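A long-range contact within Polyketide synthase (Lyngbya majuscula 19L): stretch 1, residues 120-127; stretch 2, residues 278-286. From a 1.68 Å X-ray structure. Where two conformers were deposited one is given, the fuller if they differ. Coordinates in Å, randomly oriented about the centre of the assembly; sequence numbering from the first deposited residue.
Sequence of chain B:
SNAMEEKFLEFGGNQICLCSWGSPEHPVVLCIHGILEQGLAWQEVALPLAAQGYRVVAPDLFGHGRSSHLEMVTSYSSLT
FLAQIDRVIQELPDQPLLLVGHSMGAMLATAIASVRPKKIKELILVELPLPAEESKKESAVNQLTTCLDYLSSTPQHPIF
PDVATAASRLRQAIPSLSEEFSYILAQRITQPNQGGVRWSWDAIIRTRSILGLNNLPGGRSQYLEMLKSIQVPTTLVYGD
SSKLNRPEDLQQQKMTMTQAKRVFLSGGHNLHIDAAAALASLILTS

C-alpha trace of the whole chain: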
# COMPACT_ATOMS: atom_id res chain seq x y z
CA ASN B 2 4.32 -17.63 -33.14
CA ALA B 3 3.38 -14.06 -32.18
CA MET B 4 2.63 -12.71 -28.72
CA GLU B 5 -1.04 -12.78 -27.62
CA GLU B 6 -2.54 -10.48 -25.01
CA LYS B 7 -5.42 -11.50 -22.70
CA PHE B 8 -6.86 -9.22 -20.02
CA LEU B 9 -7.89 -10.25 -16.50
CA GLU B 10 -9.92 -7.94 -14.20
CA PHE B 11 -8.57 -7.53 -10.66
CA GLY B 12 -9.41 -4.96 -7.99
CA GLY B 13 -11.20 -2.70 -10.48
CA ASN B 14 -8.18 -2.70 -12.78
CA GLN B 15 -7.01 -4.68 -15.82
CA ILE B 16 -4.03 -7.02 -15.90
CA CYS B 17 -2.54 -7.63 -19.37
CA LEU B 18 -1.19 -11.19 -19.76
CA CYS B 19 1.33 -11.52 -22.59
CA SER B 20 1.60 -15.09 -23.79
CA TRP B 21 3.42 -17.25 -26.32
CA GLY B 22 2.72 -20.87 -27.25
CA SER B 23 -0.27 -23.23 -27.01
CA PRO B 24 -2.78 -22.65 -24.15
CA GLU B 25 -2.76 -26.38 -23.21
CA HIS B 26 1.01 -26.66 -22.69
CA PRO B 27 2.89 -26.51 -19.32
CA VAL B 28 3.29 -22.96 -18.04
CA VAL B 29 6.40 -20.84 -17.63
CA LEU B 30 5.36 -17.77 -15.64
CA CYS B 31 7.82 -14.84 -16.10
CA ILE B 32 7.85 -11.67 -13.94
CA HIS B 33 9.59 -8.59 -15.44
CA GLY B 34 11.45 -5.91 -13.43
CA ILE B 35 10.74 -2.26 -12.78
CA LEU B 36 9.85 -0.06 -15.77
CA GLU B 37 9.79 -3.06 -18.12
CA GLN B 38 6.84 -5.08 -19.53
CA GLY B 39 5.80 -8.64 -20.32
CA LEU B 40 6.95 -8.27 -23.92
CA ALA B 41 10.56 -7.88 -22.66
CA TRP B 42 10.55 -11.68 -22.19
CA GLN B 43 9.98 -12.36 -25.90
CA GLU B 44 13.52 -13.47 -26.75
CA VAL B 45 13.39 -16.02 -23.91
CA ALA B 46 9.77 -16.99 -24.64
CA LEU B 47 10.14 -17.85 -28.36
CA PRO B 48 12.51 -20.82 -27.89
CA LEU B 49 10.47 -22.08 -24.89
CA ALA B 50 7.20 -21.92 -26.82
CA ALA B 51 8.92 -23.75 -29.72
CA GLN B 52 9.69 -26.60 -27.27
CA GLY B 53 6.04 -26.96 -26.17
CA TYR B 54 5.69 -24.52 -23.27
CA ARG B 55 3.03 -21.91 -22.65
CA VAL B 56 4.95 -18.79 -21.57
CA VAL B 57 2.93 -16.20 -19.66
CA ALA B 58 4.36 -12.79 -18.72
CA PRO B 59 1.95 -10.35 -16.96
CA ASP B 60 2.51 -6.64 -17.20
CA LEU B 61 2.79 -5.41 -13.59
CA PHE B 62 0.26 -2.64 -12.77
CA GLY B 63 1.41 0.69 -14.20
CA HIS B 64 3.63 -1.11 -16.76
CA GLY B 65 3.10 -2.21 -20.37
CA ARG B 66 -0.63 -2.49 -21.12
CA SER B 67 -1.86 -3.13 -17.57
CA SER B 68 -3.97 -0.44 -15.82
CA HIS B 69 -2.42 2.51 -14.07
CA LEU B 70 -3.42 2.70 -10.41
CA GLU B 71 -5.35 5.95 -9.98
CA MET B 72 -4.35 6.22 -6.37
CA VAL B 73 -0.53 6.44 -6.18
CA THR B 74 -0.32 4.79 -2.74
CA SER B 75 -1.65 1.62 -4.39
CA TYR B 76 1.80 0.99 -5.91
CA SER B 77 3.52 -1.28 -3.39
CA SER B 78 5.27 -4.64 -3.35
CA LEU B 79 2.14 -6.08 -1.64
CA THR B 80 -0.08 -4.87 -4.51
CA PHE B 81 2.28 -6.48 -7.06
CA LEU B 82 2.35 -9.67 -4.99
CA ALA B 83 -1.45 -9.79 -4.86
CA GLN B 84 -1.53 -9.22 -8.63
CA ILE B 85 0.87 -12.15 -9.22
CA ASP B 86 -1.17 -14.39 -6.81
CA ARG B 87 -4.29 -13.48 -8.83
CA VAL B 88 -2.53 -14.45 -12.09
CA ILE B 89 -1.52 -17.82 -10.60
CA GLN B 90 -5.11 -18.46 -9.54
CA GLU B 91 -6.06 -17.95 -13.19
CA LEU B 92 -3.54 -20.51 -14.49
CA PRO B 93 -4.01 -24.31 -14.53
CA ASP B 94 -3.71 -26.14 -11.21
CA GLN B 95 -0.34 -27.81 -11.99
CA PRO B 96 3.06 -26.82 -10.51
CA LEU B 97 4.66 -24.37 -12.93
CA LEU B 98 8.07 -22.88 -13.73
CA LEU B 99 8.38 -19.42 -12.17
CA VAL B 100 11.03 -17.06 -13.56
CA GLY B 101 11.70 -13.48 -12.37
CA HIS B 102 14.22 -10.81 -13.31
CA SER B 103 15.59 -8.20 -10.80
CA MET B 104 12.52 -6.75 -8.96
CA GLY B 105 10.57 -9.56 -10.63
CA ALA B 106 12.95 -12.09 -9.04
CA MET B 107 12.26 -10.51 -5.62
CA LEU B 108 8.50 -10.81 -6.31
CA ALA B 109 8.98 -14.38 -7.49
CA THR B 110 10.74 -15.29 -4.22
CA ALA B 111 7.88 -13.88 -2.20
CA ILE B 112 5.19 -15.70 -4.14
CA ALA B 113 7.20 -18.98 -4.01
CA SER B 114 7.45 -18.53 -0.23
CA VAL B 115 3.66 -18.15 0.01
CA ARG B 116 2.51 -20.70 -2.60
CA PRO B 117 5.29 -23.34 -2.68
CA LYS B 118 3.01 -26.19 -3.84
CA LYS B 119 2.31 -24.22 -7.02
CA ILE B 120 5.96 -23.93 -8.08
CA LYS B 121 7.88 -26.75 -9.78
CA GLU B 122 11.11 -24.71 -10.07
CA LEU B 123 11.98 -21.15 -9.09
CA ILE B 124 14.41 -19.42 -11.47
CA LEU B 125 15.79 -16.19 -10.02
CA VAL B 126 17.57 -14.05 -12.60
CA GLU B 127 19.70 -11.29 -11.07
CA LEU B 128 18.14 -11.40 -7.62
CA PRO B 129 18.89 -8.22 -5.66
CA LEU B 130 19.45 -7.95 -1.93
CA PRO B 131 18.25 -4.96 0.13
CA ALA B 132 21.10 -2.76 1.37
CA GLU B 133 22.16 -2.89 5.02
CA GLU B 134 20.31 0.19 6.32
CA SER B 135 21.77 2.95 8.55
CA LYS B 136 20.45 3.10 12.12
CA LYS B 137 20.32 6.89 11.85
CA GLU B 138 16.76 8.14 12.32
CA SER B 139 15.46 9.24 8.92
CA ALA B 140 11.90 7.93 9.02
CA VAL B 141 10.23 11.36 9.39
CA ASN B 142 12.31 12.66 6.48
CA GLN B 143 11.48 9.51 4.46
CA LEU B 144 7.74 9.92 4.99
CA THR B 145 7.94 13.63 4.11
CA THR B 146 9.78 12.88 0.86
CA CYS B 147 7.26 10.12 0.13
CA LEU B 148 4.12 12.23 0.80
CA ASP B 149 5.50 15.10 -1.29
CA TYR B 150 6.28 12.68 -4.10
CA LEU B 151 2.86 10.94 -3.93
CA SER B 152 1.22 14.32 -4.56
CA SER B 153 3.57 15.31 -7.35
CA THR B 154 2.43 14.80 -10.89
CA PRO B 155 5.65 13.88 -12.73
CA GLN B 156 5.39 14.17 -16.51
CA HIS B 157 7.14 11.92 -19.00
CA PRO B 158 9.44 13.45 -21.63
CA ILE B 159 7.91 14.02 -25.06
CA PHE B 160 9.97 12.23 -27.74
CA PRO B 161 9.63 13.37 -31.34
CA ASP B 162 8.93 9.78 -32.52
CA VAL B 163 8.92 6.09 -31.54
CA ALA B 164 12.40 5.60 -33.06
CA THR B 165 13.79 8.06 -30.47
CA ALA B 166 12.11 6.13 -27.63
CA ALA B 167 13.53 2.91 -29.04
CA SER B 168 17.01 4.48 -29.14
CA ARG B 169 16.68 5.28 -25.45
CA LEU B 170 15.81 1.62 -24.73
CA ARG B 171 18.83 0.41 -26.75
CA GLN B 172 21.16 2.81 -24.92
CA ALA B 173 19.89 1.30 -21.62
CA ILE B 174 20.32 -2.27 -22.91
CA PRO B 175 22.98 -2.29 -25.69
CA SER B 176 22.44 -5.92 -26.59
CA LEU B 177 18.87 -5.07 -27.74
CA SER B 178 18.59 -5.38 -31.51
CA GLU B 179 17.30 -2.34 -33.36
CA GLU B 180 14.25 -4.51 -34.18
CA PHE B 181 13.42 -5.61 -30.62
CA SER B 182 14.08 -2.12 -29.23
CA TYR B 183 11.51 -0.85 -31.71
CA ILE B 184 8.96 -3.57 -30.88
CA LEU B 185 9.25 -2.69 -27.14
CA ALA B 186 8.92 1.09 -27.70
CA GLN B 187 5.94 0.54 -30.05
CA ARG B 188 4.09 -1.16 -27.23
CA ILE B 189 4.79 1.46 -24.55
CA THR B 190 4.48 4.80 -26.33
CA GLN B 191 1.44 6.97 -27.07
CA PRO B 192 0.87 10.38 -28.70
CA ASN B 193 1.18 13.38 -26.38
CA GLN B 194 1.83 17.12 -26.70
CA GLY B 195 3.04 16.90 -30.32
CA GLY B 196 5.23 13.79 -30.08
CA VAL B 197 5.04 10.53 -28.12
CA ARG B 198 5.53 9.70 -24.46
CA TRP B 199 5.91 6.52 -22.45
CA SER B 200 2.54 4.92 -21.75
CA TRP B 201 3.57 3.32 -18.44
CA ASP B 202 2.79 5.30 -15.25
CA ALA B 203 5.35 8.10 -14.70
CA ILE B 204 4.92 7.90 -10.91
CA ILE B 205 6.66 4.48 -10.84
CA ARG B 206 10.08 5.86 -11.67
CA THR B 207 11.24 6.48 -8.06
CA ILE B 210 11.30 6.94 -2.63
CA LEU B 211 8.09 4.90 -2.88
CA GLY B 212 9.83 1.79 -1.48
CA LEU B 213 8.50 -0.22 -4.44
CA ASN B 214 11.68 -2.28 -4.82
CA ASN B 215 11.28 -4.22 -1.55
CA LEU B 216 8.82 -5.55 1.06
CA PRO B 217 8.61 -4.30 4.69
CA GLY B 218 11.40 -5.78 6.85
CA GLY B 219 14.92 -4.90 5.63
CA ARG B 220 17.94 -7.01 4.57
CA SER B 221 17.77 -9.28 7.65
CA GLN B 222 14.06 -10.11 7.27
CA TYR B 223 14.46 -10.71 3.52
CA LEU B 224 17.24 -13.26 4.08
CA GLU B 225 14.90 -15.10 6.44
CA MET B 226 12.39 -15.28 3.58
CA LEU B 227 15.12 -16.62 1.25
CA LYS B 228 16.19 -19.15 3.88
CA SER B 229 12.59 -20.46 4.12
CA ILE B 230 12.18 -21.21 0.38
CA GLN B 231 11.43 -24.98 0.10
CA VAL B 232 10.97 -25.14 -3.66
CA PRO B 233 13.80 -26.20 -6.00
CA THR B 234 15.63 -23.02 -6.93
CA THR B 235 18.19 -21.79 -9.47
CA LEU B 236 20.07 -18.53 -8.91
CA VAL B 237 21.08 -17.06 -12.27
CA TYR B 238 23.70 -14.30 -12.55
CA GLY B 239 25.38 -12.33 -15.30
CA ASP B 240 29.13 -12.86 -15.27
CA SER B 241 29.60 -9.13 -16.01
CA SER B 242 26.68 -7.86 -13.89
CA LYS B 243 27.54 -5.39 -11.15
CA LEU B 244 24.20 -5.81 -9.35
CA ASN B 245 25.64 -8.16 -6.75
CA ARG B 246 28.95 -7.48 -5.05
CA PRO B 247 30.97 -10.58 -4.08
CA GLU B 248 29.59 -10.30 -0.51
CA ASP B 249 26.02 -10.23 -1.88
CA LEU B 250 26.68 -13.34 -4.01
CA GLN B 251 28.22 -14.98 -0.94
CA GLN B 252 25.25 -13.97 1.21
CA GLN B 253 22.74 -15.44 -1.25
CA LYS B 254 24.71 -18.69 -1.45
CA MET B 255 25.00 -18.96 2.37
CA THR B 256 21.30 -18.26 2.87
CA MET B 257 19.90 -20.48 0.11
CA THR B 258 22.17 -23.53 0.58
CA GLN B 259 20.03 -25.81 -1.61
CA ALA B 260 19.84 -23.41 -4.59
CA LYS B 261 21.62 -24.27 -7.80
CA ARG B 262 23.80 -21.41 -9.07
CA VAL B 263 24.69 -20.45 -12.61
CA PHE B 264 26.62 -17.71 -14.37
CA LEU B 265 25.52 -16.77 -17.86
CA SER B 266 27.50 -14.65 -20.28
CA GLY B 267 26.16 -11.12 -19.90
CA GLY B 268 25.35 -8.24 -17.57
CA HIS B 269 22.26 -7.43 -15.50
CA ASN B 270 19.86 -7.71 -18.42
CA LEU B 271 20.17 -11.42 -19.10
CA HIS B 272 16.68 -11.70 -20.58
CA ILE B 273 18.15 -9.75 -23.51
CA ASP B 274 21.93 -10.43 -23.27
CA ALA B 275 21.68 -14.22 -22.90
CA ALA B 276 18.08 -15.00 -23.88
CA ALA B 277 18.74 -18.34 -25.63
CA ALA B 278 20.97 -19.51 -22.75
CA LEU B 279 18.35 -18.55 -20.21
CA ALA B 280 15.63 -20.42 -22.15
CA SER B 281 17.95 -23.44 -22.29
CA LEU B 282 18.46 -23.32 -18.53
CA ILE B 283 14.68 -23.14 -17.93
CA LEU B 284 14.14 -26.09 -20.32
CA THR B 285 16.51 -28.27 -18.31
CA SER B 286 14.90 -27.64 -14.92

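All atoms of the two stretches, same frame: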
# COMPACT_ATOMS: atom_id res chain seq x y z
N ILE B 120 4.72 -24.27 -7.35
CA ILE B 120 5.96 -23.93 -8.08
C ILE B 120 6.84 -25.15 -8.25
O ILE B 120 7.36 -25.70 -7.26
CB ILE B 120 6.79 -22.82 -7.38
CG1 ILE B 120 5.95 -21.59 -6.96
CG2 ILE B 120 8.00 -22.40 -8.25
CD1 ILE B 120 5.09 -20.94 -8.06
N LYS B 121 7.02 -25.59 -9.49
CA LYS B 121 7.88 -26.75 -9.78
C LYS B 121 9.36 -26.38 -9.62
O LYS B 121 10.14 -27.12 -8.99
CB LYS B 121 7.61 -27.25 -11.21
CG LYS B 121 8.51 -28.37 -11.72
CD LYS B 121 8.23 -28.59 -13.22
CE LYS B 121 8.60 -30.00 -13.68
NZ LYS B 121 10.05 -30.27 -13.64
N GLU B 122 9.74 -25.24 -10.18
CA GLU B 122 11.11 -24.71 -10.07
C GLU B 122 11.05 -23.20 -10.06
O GLU B 122 10.27 -22.61 -10.79
CB GLU B 122 12.00 -25.18 -11.23
CG GLU B 122 13.46 -24.61 -11.21
CD GLU B 122 14.45 -25.49 -10.42
OE1 GLU B 122 14.18 -26.69 -10.26
OE2 GLU B 122 15.51 -24.98 -9.98
N LEU B 123 11.88 -22.60 -9.22
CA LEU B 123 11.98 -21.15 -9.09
C LEU B 123 13.29 -20.71 -9.71
O LEU B 123 14.36 -21.14 -9.26
CB LEU B 123 11.96 -20.79 -7.61
CG LEU B 123 12.03 -19.32 -7.22
CD1 LEU B 123 10.78 -18.52 -7.74
CD2 LEU B 123 12.18 -19.18 -5.68
N ILE B 124 13.21 -19.86 -10.73
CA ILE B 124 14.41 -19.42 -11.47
C ILE B 124 14.55 -17.92 -11.23
O ILE B 124 13.70 -17.13 -11.67
CB ILE B 124 14.28 -19.73 -12.99
CG1 ILE B 124 14.16 -21.26 -13.16
CG2 ILE B 124 15.52 -19.22 -13.74
CD1 ILE B 124 13.44 -21.69 -14.37
N LEU B 125 15.61 -17.56 -10.49
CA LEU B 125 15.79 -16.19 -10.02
C LEU B 125 16.91 -15.54 -10.79
O LEU B 125 18.08 -15.86 -10.59
CB LEU B 125 16.08 -16.19 -8.50
CG LEU B 125 14.96 -16.88 -7.72
CD1 LEU B 125 15.37 -17.00 -6.25
CD2 LEU B 125 13.63 -16.12 -7.86
N VAL B 126 16.56 -14.65 -11.73
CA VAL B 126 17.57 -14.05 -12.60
C VAL B 126 17.92 -12.69 -12.04
O VAL B 126 17.05 -11.82 -11.93
CB VAL B 126 17.06 -13.90 -14.05
CG1 VAL B 126 18.18 -13.38 -14.97
CG2 VAL B 126 16.59 -15.26 -14.56
N GLU B 127 19.18 -12.55 -11.63
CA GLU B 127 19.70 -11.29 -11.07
C GLU B 127 18.89 -10.82 -9.86
O GLU B 127 18.34 -9.70 -9.83
CB GLU B 127 19.80 -10.23 -12.16
CG GLU B 127 20.98 -10.52 -13.12
CD GLU B 127 22.29 -10.04 -12.56
OE1 GLU B 127 22.38 -8.81 -12.29
OE2 GLU B 127 23.23 -10.86 -12.38
N ALA B 278 20.37 -18.77 -23.87
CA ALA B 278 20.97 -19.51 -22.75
C ALA B 278 20.03 -19.62 -21.57
O ALA B 278 19.95 -20.67 -20.91
CB ALA B 278 22.31 -18.87 -22.33
N LEU B 279 19.32 -18.52 -21.27
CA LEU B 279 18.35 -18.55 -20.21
C LEU B 279 17.18 -19.51 -20.53
O LEU B 279 16.77 -20.28 -19.68
CB LEU B 279 17.87 -17.12 -19.90
CG LEU B 279 16.88 -16.98 -18.75
CD1 LEU B 279 17.38 -17.64 -17.46
CD2 LEU B 279 16.64 -15.45 -18.56
N ALA B 280 16.69 -19.49 -21.76
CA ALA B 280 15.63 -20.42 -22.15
C ALA B 280 16.12 -21.86 -21.95
O ALA B 280 15.38 -22.72 -21.44
CB ALA B 280 15.23 -20.20 -23.59
N SER B 281 17.36 -22.10 -22.37
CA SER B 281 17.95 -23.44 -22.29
C SER B 281 18.01 -23.90 -20.84
O SER B 281 17.66 -25.04 -20.53
CB SER B 281 19.35 -23.42 -22.88
OG SER B 281 19.89 -24.73 -22.88
N LEU B 282 18.41 -23.00 -19.95
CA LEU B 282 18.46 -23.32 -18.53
C LEU B 282 17.07 -23.66 -17.95
O LEU B 282 16.92 -24.61 -17.17
CB LEU B 282 19.09 -22.15 -17.79
CG LEU B 282 19.13 -22.25 -16.28
CD1 LEU B 282 19.97 -23.46 -15.85
CD2 LEU B 282 19.77 -20.97 -15.82
N ILE B 283 16.06 -22.90 -18.35
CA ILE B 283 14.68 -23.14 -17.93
C ILE B 283 14.19 -24.51 -18.42
O ILE B 283 13.53 -25.23 -17.67
CB ILE B 283 13.76 -22.01 -18.44
CG1 ILE B 283 14.14 -20.69 -17.73
CG2 ILE B 283 12.28 -22.31 -18.18
CD1 ILE B 283 13.50 -19.47 -18.37
N LEU B 284 14.54 -24.84 -19.66
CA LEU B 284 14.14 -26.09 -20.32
C LEU B 284 14.71 -27.33 -19.62
O LEU B 284 14.14 -28.43 -19.71
CB LEU B 284 14.59 -26.09 -21.79
CG LEU B 284 13.79 -25.22 -22.77
CD1 LEU B 284 14.53 -25.02 -24.10
CD2 LEU B 284 12.40 -25.78 -23.01
N THR B 285 15.83 -27.15 -18.95
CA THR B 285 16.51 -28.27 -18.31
C THR B 285 16.13 -28.46 -16.85
O THR B 285 16.57 -29.43 -16.22
CB THR B 285 18.05 -28.17 -18.42
OG1 THR B 285 18.51 -27.01 -17.74
CG2 THR B 285 18.50 -28.13 -19.87
N SER B 286 15.33 -27.55 -16.31
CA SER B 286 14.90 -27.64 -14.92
C SER B 286 13.99 -28.85 -14.71
O SER B 286 13.27 -29.29 -15.62
CB SER B 286 14.22 -26.34 -14.47
OG SER B 286 15.10 -25.22 -14.63
OXT SER B 286 13.99 -29.45 -13.63

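The chain's C-terminal carboxylate lies at one end of this contact, near both a lysine and a glutamate, and makes no hydrogen bond or salt bridge with either. Lys121 NZ is 3.9 Å from Ser286 O and 4.0 Å from Ser286 OXT. That is too long for a salt bridge, but the opposite charges still favour each other. On the other hand, Glu122 OE1 is 4.4 Å from Ser286 OXT, so two negative groups also come close. Lys121 reaches the terminus with an extended side chain, t at chi1 through chi3, and bends at chi4, which is m. Both Lys121 and Ser286 are exposed, which suits their charged groups.

No hydrogen bond crosses between the stretches. What remains is mainly apolar packing. Strand 122-126 and helix 278-284 run nearly antiparallel, with 159° between their N-to-C directions and 10.4 Å between their axes at closest approach. Glu122 therefore lies near Ser286 at the chain end, and Val126 lies near Leu279. The spacing leaves room for a layer of side chains between the two backbones.

The strand alternates. Glu122, Ile124 and Val126 point their CA-to-CB bonds toward the second stretch. Leu123 and Leu125 are out of its reach, though both are buried.

Ile124 is the centre of the strand's contribution. It touches three residues of the second stretch, and 73 Å² of its surface is covered there. Its CD1 lies 3.6 Å from Ile283 CG1 and 3.9 Å from Ser286 OG. Its CG2 lies at similar distances from Leu279 CD1, 4.4 Å, and Ile283 CG1, 4.5 Å. Chi1 is m and chi2 is t.

Val126 adds a shorter apolar side chain. Its CG2 is 3.8 Å from Leu279 CD1. Leu279 points toward the strand, with chi1 t and chi2 p, and its CD1 is the atom nearest to both Ile124 and Val126. A leucine suits this place because its methyl reaches across the gap to two strand residues, two positions apart, on the same face.

Ile283 sits one helical turn after Leu279. Its backbone N bonds to Leu279 O at 3.0 Å. Its CA-to-CB bond points sideways, yet its CG1 still meets Ile124. Leu279, Ile283, Ile124 and Val126 are all buried, as suits side chains without polar groups.

At the carboxyl end, Glu122 CG is 3.8 Å from both Ser286 CB and Ser286 OG; no hydrogen bond forms. Glu122 is buried, and its OE2 is hydrogen-bonded elsewhere in the structure, which meets part of the need of its acid group.

Local hydrogen bonds hold the last residues of the chain. Thr285 OG1 donates to Leu282 O at 2.9 Å, and Ser286 N donates to Ile283 O at 3.2 Å. Stretch 1 covers 74 Å² of Ser286, while its carboxylate stays near Lys121. In all, 316 Å² is buried between the stretches, both sides summed.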